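PDB 3DWC: metallocarboxypeptidase from Trypanosoma cruzi, which probably releases single amino acids, other than proline, from the C-terminal ends of peptides as a metal-dependent carboxypeptidase of the M32 family. Local coordinates for residues Y19-L23 / L49-M53; L129-K133 / A379-P383; Y274-P280 / I466-G470; I66-E70 / L84-R88. All coordinates share one frame. Numbering follows the deposited sequence.

Contact 1. Residues Y19-L23 / L49-M53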
# COMPACT_ATOMS: atom_id res chain seq x y z
N TYR B 19 8.89 -10.64 4.20
CA TYR B 19 7.71 -10.43 5.00
C TYR B 19 7.69 -9.00 5.54
O TYR B 19 6.63 -8.38 5.64
CB TYR B 19 7.67 -11.41 6.16
CG TYR B 19 7.62 -12.90 5.82
CD1 TYR B 19 6.84 -13.39 4.79
CD2 TYR B 19 8.28 -13.83 6.63
CE1 TYR B 19 6.74 -14.80 4.52
CE2 TYR B 19 8.18 -15.22 6.38
CZ TYR B 19 7.42 -15.69 5.30
OH TYR B 19 7.34 -17.06 5.03
N GLY B 20 8.86 -8.46 5.86
CA GLY B 20 8.99 -7.09 6.37
C GLY B 20 8.60 -6.06 5.34
O GLY B 20 7.97 -5.04 5.66
N HIS B 21 8.93 -6.34 4.07
CA HIS B 21 8.42 -5.54 2.96
C HIS B 21 6.90 -5.31 3.03
O HIS B 21 6.43 -4.18 2.98
CB HIS B 21 8.81 -6.19 1.67
CG HIS B 21 8.28 -5.50 0.45
ND1 HIS B 21 9.07 -4.69 -0.36
CD2 HIS B 21 7.07 -5.57 -0.16
CE1 HIS B 21 8.35 -4.28 -1.38
NE2 HIS B 21 7.13 -4.79 -1.28
N MET B 22 6.14 -6.39 3.15
CA MET B 22 4.67 -6.29 3.35
C MET B 22 4.23 -5.42 4.52
O MET B 22 3.35 -4.58 4.38
CB MET B 22 4.11 -7.69 3.52
CG MET B 22 4.28 -8.57 2.25
SD MET B 22 3.32 -7.86 0.86
CE MET B 22 3.65 -8.96 -0.46
N LEU B 23 4.84 -5.62 5.67
CA LEU B 23 4.53 -4.86 6.87
C LEU B 23 4.80 -3.36 6.70
O LEU B 23 4.01 -2.53 7.09
CB LEU B 23 5.39 -5.35 8.04
CG LEU B 23 4.88 -6.54 8.84
CD1 LEU B 23 5.77 -6.73 10.08
CD2 LEU B 23 3.43 -6.30 9.22
N LEU B 49 0.84 -11.17 10.36
CA LEU B 49 2.16 -11.23 9.69
C LEU B 49 3.33 -11.02 10.69
O LEU B 49 4.35 -11.71 10.61
CB LEU B 49 2.26 -10.22 8.55
CG LEU B 49 2.96 -10.63 7.23
CD1 LEU B 49 3.40 -9.42 6.45
CD2 LEU B 49 4.14 -11.57 7.41
N GLN B 50 3.18 -10.07 11.61
CA GLN B 50 4.14 -9.87 12.71
C GLN B 50 4.31 -11.19 13.45
O GLN B 50 5.43 -11.55 13.75
CB GLN B 50 3.69 -8.77 13.70
CG GLN B 50 3.70 -7.33 13.12
CD GLN B 50 2.90 -6.24 13.94
OE1 GLN B 50 2.27 -6.51 14.96
NE2 GLN B 50 2.93 -5.00 13.45
N LEU B 51 3.21 -11.89 13.75
CA LEU B 51 3.27 -13.20 14.42
C LEU B 51 4.18 -14.19 13.68
O LEU B 51 5.07 -14.83 14.28
CB LEU B 51 1.87 -13.76 14.58
CG LEU B 51 1.56 -14.83 15.62
CD1 LEU B 51 0.14 -15.31 15.47
CD2 LEU B 51 2.47 -15.99 15.50
N HIS B 52 3.98 -14.30 12.37
CA HIS B 52 4.72 -15.26 11.57
C HIS B 52 6.21 -14.90 11.60
O HIS B 52 7.06 -15.75 11.83
CB HIS B 52 4.17 -15.31 10.14
CG HIS B 52 4.83 -16.33 9.27
ND1 HIS B 52 4.87 -17.66 9.59
CD2 HIS B 52 5.52 -16.20 8.10
CE1 HIS B 52 5.55 -18.32 8.66
NE2 HIS B 52 5.95 -17.45 7.75
N MET B 53 6.52 -13.62 11.42
CA MET B 53 7.91 -13.18 11.51
C MET B 53 8.49 -13.55 12.86
O MET B 53 9.61 -14.05 12.94
CB MET B 53 8.02 -11.70 11.28
CG MET B 53 7.55 -11.30 9.92
SD MET B 53 7.70 -9.55 9.63
CE MET B 53 9.48 -9.33 9.66

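Contact 2. Residues L129-K133 / A379-P383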
# COMPACT_ATOMS: atom_id res chain seq x y z
N LEU B 129 -1.21 8.67 36.35
CA LEU B 129 -0.19 8.14 37.28
C LEU B 129 -0.23 6.65 37.57
O LEU B 129 0.83 6.04 37.70
CB LEU B 129 -0.22 8.92 38.60
CG LEU B 129 0.78 8.51 39.70
CD1 LEU B 129 2.23 8.54 39.20
CD2 LEU B 129 0.60 9.41 40.92
N PRO B 130 -1.44 6.06 37.72
CA PRO B 130 -1.47 4.61 37.97
C PRO B 130 -0.89 3.82 36.80
O PRO B 130 -0.05 2.94 37.02
CB PRO B 130 -2.97 4.31 38.17
CG PRO B 130 -3.59 5.64 38.51
CD PRO B 130 -2.79 6.64 37.72
N THR B 131 -1.32 4.15 35.58
CA THR B 131 -0.70 3.62 34.36
C THR B 131 0.81 3.87 34.35
O THR B 131 1.59 2.93 34.20
CB THR B 131 -1.26 4.28 33.07
OG1 THR B 131 -2.67 4.07 32.97
CG2 THR B 131 -0.57 3.68 31.83
N LEU B 132 1.20 5.13 34.54
CA LEU B 132 2.61 5.52 34.45
C LEU B 132 3.48 4.68 35.40
O LEU B 132 4.53 4.18 35.00
CB LEU B 132 2.77 7.04 34.69
CG LEU B 132 4.02 7.86 34.26
CD1 LEU B 132 4.82 8.33 35.46
CD2 LEU B 132 4.97 7.18 33.21
N LYS B 133 3.01 4.48 36.64
CA LYS B 133 3.68 3.59 37.60
C LYS B 133 3.89 2.19 37.05
O LYS B 133 4.91 1.57 37.33
CB LYS B 133 2.89 3.50 38.92
CG LYS B 133 3.03 4.72 39.84
CD LYS B 133 1.94 4.77 40.93
CE LYS B 133 2.37 4.12 42.24
NZ LYS B 133 2.41 2.62 42.19
N ALA B 379 7.58 7.56 39.51
CA ALA B 379 6.55 8.17 38.68
C ALA B 379 5.93 9.41 39.36
O ALA B 379 5.82 10.48 38.75
CB ALA B 379 5.48 7.15 38.35
N GLU B 380 5.57 9.24 40.63
CA GLU B 380 5.01 10.29 41.50
C GLU B 380 5.66 11.67 41.32
O GLU B 380 4.98 12.69 41.35
CB GLU B 380 5.21 9.90 42.99
CG GLU B 380 4.16 8.99 43.61
CD GLU B 380 4.28 7.50 43.21
OE1 GLU B 380 3.57 6.69 43.85
OE2 GLU B 380 5.06 7.15 42.27
N GLU B 381 6.98 11.66 41.16
CA GLU B 381 7.81 12.85 41.24
C GLU B 381 8.11 13.49 39.89
O GLU B 381 8.75 14.54 39.84
CB GLU B 381 9.13 12.47 41.93
CG GLU B 381 8.91 11.78 43.29
CD GLU B 381 10.21 11.35 43.96
OE1 GLU B 381 10.53 10.15 43.93
OE2 GLU B 381 10.92 12.21 44.54
N VAL B 382 7.67 12.85 38.80
CA VAL B 382 8.01 13.30 37.45
C VAL B 382 7.67 14.77 37.20
O VAL B 382 8.54 15.52 36.76
CB VAL B 382 7.40 12.38 36.35
CG1 VAL B 382 7.57 13.03 34.93
CG2 VAL B 382 8.05 11.00 36.40
N PRO B 383 6.43 15.18 37.49
CA PRO B 383 6.04 16.59 37.30
C PRO B 383 6.92 17.60 38.01
O PRO B 383 7.29 18.62 37.43
CB PRO B 383 4.62 16.64 37.88
CG PRO B 383 4.11 15.25 37.68
CD PRO B 383 5.29 14.38 37.99

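Contact 3. Residues Y274-P280 / I466-G470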
# COMPACT_ATOMS: atom_id res chain seq x y z
N TYR B 274 19.92 8.02 3.22
CA TYR B 274 20.58 6.91 3.90
C TYR B 274 19.95 5.58 3.46
O TYR B 274 20.67 4.67 2.98
CB TYR B 274 20.51 7.11 5.41
CG TYR B 274 21.38 6.25 6.31
CD1 TYR B 274 22.33 5.36 5.83
CD2 TYR B 274 21.26 6.37 7.67
CE1 TYR B 274 23.15 4.59 6.75
CE2 TYR B 274 22.03 5.60 8.57
CZ TYR B 274 22.98 4.74 8.09
OH TYR B 274 23.74 4.03 8.99
N GLU B 275 18.62 5.49 3.57
CA GLU B 275 17.88 4.30 3.17
C GLU B 275 18.11 3.91 1.69
O GLU B 275 18.35 2.72 1.40
CB GLU B 275 16.39 4.46 3.50
CG GLU B 275 16.10 4.54 5.02
CD GLU B 275 16.41 3.23 5.73
OE1 GLU B 275 16.91 3.21 6.88
OE2 GLU B 275 16.17 2.18 5.13
N GLN B 276 18.12 4.90 0.77
CA GLN B 276 18.22 4.61 -0.66
C GLN B 276 19.61 4.18 -1.07
O GLN B 276 19.78 3.61 -2.16
CB GLN B 276 17.87 5.86 -1.53
CG GLN B 276 16.40 6.24 -1.51
CD GLN B 276 16.02 7.18 -2.64
OE1 GLN B 276 16.80 8.08 -3.05
NE2 GLN B 276 14.83 6.92 -3.21
N ASN B 277 20.60 4.52 -0.24
CA ASN B 277 21.97 4.20 -0.51
C ASN B 277 22.63 3.30 0.50
O ASN B 277 23.86 3.21 0.53
CB ASN B 277 22.77 5.48 -0.67
CG ASN B 277 22.29 6.29 -1.83
OD1 ASN B 277 22.67 6.01 -2.96
ND2 ASN B 277 21.40 7.24 -1.57
N CYS B 278 21.82 2.57 1.27
CA CYS B 278 22.36 1.76 2.35
C CYS B 278 23.09 0.55 1.79
O CYS B 278 22.51 -0.24 1.07
CB CYS B 278 21.26 1.35 3.36
SG CYS B 278 21.94 0.78 4.93
N GLY B 279 24.37 0.40 2.13
CA GLY B 279 25.07 -0.85 1.87
C GLY B 279 25.24 -1.74 3.08
O GLY B 279 24.64 -1.52 4.10
N PRO B 280 26.10 -2.76 3.00
CA PRO B 280 26.99 -3.05 1.90
C PRO B 280 26.31 -3.71 0.68
O PRO B 280 25.41 -4.50 0.81
CB PRO B 280 28.06 -3.97 2.53
CG PRO B 280 27.47 -4.53 3.76
CD PRO B 280 26.25 -3.72 4.11
N ILE B 466 29.39 7.00 5.46
CA ILE B 466 28.34 6.44 6.26
C ILE B 466 27.49 5.47 5.46
O ILE B 466 27.40 4.29 5.82
CB ILE B 466 27.42 7.52 6.87
CG1 ILE B 466 28.24 8.53 7.70
CG2 ILE B 466 26.33 6.84 7.69
CD1 ILE B 466 29.01 7.89 8.89
N TRP B 467 26.82 5.95 4.41
CA TRP B 467 25.71 5.17 3.85
C TRP B 467 26.14 3.82 3.32
O TRP B 467 25.48 2.84 3.55
CB TRP B 467 24.87 5.94 2.80
CG TRP B 467 24.47 7.33 3.15
CD1 TRP B 467 24.27 7.85 4.39
CD2 TRP B 467 24.15 8.37 2.23
NE1 TRP B 467 23.87 9.16 4.30
CE2 TRP B 467 23.81 9.51 2.98
CE3 TRP B 467 24.17 8.46 0.84
CZ2 TRP B 467 23.48 10.72 2.38
CZ3 TRP B 467 23.87 9.69 0.24
CH2 TRP B 467 23.53 10.78 1.01
N GLN B 468 27.30 3.72 2.67
CA GLN B 468 27.68 2.44 2.05
C GLN B 468 28.03 1.32 3.03
O GLN B 468 28.05 0.17 2.65
CB GLN B 468 28.88 2.60 1.12
CG GLN B 468 30.20 2.89 1.87
CD GLN B 468 31.38 2.79 0.94
OE1 GLN B 468 31.33 1.99 0.02
NE2 GLN B 468 32.45 3.56 1.18
N HIS B 469 28.30 1.68 4.29
CA HIS B 469 28.71 0.71 5.30
C HIS B 469 27.54 0.00 6.05
O HIS B 469 27.73 -1.07 6.64
CB HIS B 469 29.66 1.41 6.28
CG HIS B 469 30.89 1.96 5.61
ND1 HIS B 469 31.83 1.15 5.01
CD2 HIS B 469 31.32 3.24 5.44
CE1 HIS B 469 32.79 1.91 4.50
NE2 HIS B 469 32.50 3.18 4.73
N GLY B 470 26.34 0.56 5.98
CA GLY B 470 25.23 0.12 6.83
C GLY B 470 25.63 -0.29 8.24
O GLY B 470 26.08 0.54 9.03
O HOH W 1 26.11 3.17 8.16

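Contact 4. Residues I66-E70 / L84-R88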
# COMPACT_ATOMS: atom_id res chain seq x y z
N ILE B 66 22.76 -20.30 14.42
CA ILE B 66 23.67 -19.23 14.80
C ILE B 66 24.88 -19.80 15.54
O ILE B 66 26.02 -19.43 15.26
CB ILE B 66 22.96 -18.14 15.67
CG1 ILE B 66 21.91 -17.36 14.86
CG2 ILE B 66 23.95 -17.14 16.18
CD1 ILE B 66 21.16 -16.34 15.70
N GLU B 67 24.64 -20.71 16.48
CA GLU B 67 25.72 -21.37 17.23
C GLU B 67 26.67 -22.20 16.35
O GLU B 67 27.88 -22.09 16.51
CB GLU B 67 25.13 -22.22 18.36
CG GLU B 67 24.59 -21.35 19.49
CD GLU B 67 23.96 -22.12 20.64
OE1 GLU B 67 23.55 -21.47 21.62
OE2 GLU B 67 23.87 -23.37 20.59
N GLU B 68 26.16 -23.00 15.42
CA GLU B 68 27.04 -23.69 14.50
C GLU B 68 27.86 -22.73 13.63
O GLU B 68 29.04 -22.97 13.39
CB GLU B 68 26.30 -24.66 13.59
CG GLU B 68 25.74 -25.89 14.29
CD GLU B 68 26.78 -26.74 15.03
OE1 GLU B 68 26.36 -27.58 15.85
OE2 GLU B 68 28.01 -26.57 14.82
N ALA B 69 27.23 -21.67 13.16
CA ALA B 69 27.92 -20.72 12.29
C ALA B 69 29.03 -19.99 13.04
O ALA B 69 30.05 -19.64 12.44
CB ALA B 69 26.94 -19.71 11.68
N GLU B 70 28.83 -19.76 14.33
CA GLU B 70 29.75 -18.98 15.15
C GLU B 70 31.00 -19.76 15.58
O GLU B 70 32.02 -19.15 15.91
CB GLU B 70 29.05 -18.43 16.39
CG GLU B 70 28.09 -17.31 16.11
CD GLU B 70 27.46 -16.75 17.37
OE1 GLU B 70 27.36 -17.46 18.38
OE2 GLU B 70 27.03 -15.59 17.33
N LEU B 84 26.78 -12.09 10.37
CA LEU B 84 26.44 -13.06 11.41
C LEU B 84 26.26 -12.38 12.77
O LEU B 84 25.37 -12.73 13.54
CB LEU B 84 27.50 -14.18 11.50
CG LEU B 84 27.24 -15.34 12.47
CD1 LEU B 84 25.87 -15.99 12.26
CD2 LEU B 84 28.38 -16.39 12.35
N ARG B 85 27.11 -11.39 13.07
CA ARG B 85 26.93 -10.52 14.25
C ARG B 85 25.56 -9.82 14.26
O ARG B 85 24.88 -9.77 15.28
CB ARG B 85 28.03 -9.45 14.31
CG ARG B 85 28.05 -8.62 15.59
CD ARG B 85 29.04 -7.46 15.47
NE ARG B 85 28.66 -6.56 14.38
CZ ARG B 85 29.50 -5.91 13.57
NH1 ARG B 85 30.80 -6.04 13.69
NH2 ARG B 85 29.01 -5.13 12.62
N GLU B 86 25.16 -9.28 13.11
CA GLU B 86 23.90 -8.56 13.05
C GLU B 86 22.71 -9.52 13.14
O GLU B 86 21.69 -9.17 13.71
CB GLU B 86 23.85 -7.66 11.83
CG GLU B 86 24.91 -6.60 11.86
CD GLU B 86 24.92 -5.77 13.14
OE1 GLU B 86 23.83 -5.37 13.60
OE2 GLU B 86 26.01 -5.48 13.66
N MET B 87 22.87 -10.74 12.61
CA MET B 87 21.85 -11.78 12.76
C MET B 87 21.61 -12.15 14.21
O MET B 87 20.47 -12.27 14.63
CB MET B 87 22.28 -13.07 12.02
CG MET B 87 22.25 -12.99 10.51
SD MET B 87 22.98 -14.46 9.78
CE MET B 87 22.38 -14.29 8.08
N ARG B 88 22.68 -12.41 14.97
CA ARG B 88 22.55 -12.69 16.41
C ARG B 88 21.83 -11.57 17.13
O ARG B 88 20.97 -11.82 17.97
CB ARG B 88 23.91 -12.90 17.07
CG ARG B 88 23.83 -12.95 18.59
CD ARG B 88 25.13 -13.41 19.24
NE ARG B 88 25.25 -14.86 19.21
CZ ARG B 88 24.76 -15.66 20.15
NH1 ARG B 88 24.95 -16.97 20.04
NH2 ARG B 88 24.08 -15.17 21.19

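Contact 1. Residues Y19-L23 / L49-M53
Tyr19, with chi1 at m, turns its ring toward helix 39-57, where His52, chi1 at t, meets it in an offset edge-to-face pair: the imidazole edge faces the phenol ring, centroids 4.8 Å apart and planes at 68°. Behind the ring, Tyr19 CB lies 3.7 Å from Leu49 CD2 and 3.8 Å from Met53 CG. The two segments belong to an antiparallel helical hairpin, helix 3-32 followed by helix 39-57, with local axes 10.2 Å apart at 155°, in the mainly helical M32 fold. The second subunit adjoins the same place: its own His52 stacks on this His52, so the aromatic pair belongs to the dimer interface. Met53 extends through chi1 m and chi2 t, which puts its SD 3.4 Å from Leu23 CD1; chi3 at p then brings Met53 CE to 3.9 Å from Gly20 N. Leu49 has chi1 between wells, at -140°, and its CD1 comes within 3.5 Å of Met22 CB. From there the end of Met22 leads away from helix 39-57, and the side chain packs on Met46 of the second subunit.

Contact 2. Residues L129-K133 / A379-P383
Residues 129-133 form a kinked piece of helix 125-147: Pro130 has no amide hydrogen to offer the preceding turn, and the N of Thr131 makes no such bond either, although Lys133 N still bonds to Leu129 O at 2.9 Å. Facing them, 379-383 passes through a short 3-10 turn into helix 382-394, with Val382 N bonded to Ala379 O at 3.0 Å. The backbones come closest at Lys133 and Ala379, whose CA atoms are 5.5 Å apart. Ala379 points its methyl into the space between Leu129 and Leu132; Leu129 CD1 lies 3.6 Å from Ala379 CB, and Lys133 CG borders the same methyl at 3.8 Å. Leu132 CD1 also reaches Val382 CG2 at 4.3 Å, and Leu132 and Val382 continue onto Trp412 and Cys406 respectively. At the solvent-exposed side, Lys133 CE is 3.3 Å from Glu380 OE1, but Lys133 NZ remains 4.5 Å from that oxygen. With no hydrogen bond or salt bridge across it, this small contact rests on apolar packing, the opposite charges adding at most a loose electrostatic attraction.

Contact 3. Residues Y274-P280 / I466-G470
This buried contact joins two helix C-terminal ends: helix 259-276, which carries the HExxH metal-binding motif of the M32 fold, and helix 456-467. The cobalt ligands His267 and His271 lie earlier on the first helix; the Tyr274 side chain is about 10 Å from the metal, so the contact lies near the metal site without touching it. Tyr274 CA sits over the five-membered ring of Trp467, 3.9 Å from its centroid, a CH-pi contact, while the indole NE1 bonds to Gln300 on helix 294-309, which also provides the metal ligand Glu298. Trp467 to Gly470 form a type I turn that lies against 278-280. Gly279 passes so near it that a CB would clash with Gln468 O, and a CB on Gly470, whose phi is positive, would clash with Gly279 O. Gly279 N donates to Trp467 O at 3.0 Å. Tyr274 OH, bonded also by Arg292 N, donates to a water at 2.7 Å, and that water donates to Ile466 O at 2.9 Å and Gly470 O at 2.8 Å.

Contact 4. Residues I66-E70 / L84-R88
A bidentate salt bridge spans the two helices: Arg88 NE donates to Glu70 OE2 at 2.7 Å and Arg88 NH1 to Glu70 OE1 at 3.0 Å, so carboxylate and guanidinium meet edge on. The third nitrogen of the group, NH2, pairs with Glu92 one turn further along the arginine's own helix. Ile66 CG2 lies beside the guanidinium, 4.0 Å from Arg88 NH1, and Ile66 CD1 is 4.0 Å from Arg88 CA, where the two backbones come nearest. Further on the packing turns apolar: Leu84 projects toward the other helix and places CD2 3.7 Å from Ala69 CB and 3.9 Å from Glu70 CG, so that it also packs on the aliphatic part of Glu70. The local axes run antiparallel, 10.9 Å apart at 153°, a helical hairpin of helix 60-71 and helix 78-95. Its inner side rests on helix 3-32, where Ile66 and Met87 both touch Leu9, while Glu86 on helix 78-95 reaches away from the hairpin to form a salt bridge with Arg292.

From the N terminus, contact 1 closes first, pairing helix 3-32 with the next helix, 39-57. Helix 60-71 follows directly, and contact 4 closes over a short connection to helix 78-95; these two local hairpins lie on the same side of the chain's centre, 22 Å apart between centres. Contacts 2 and 3 are long-range and cross: contact 2 opens at 129-133, contact 3 opens at 274-280 before contact 2 closes at 379-383, and contact 3 closes last, at 466-470. They lie on opposite sides of the centre. Contact 2 joins helix 125-147 to the start of helix 382-394, contact 3 the metal-binding helix to the C-terminal region. Arg292 bonds to Tyr274 and to Glu86, linking contacts 3 and 4.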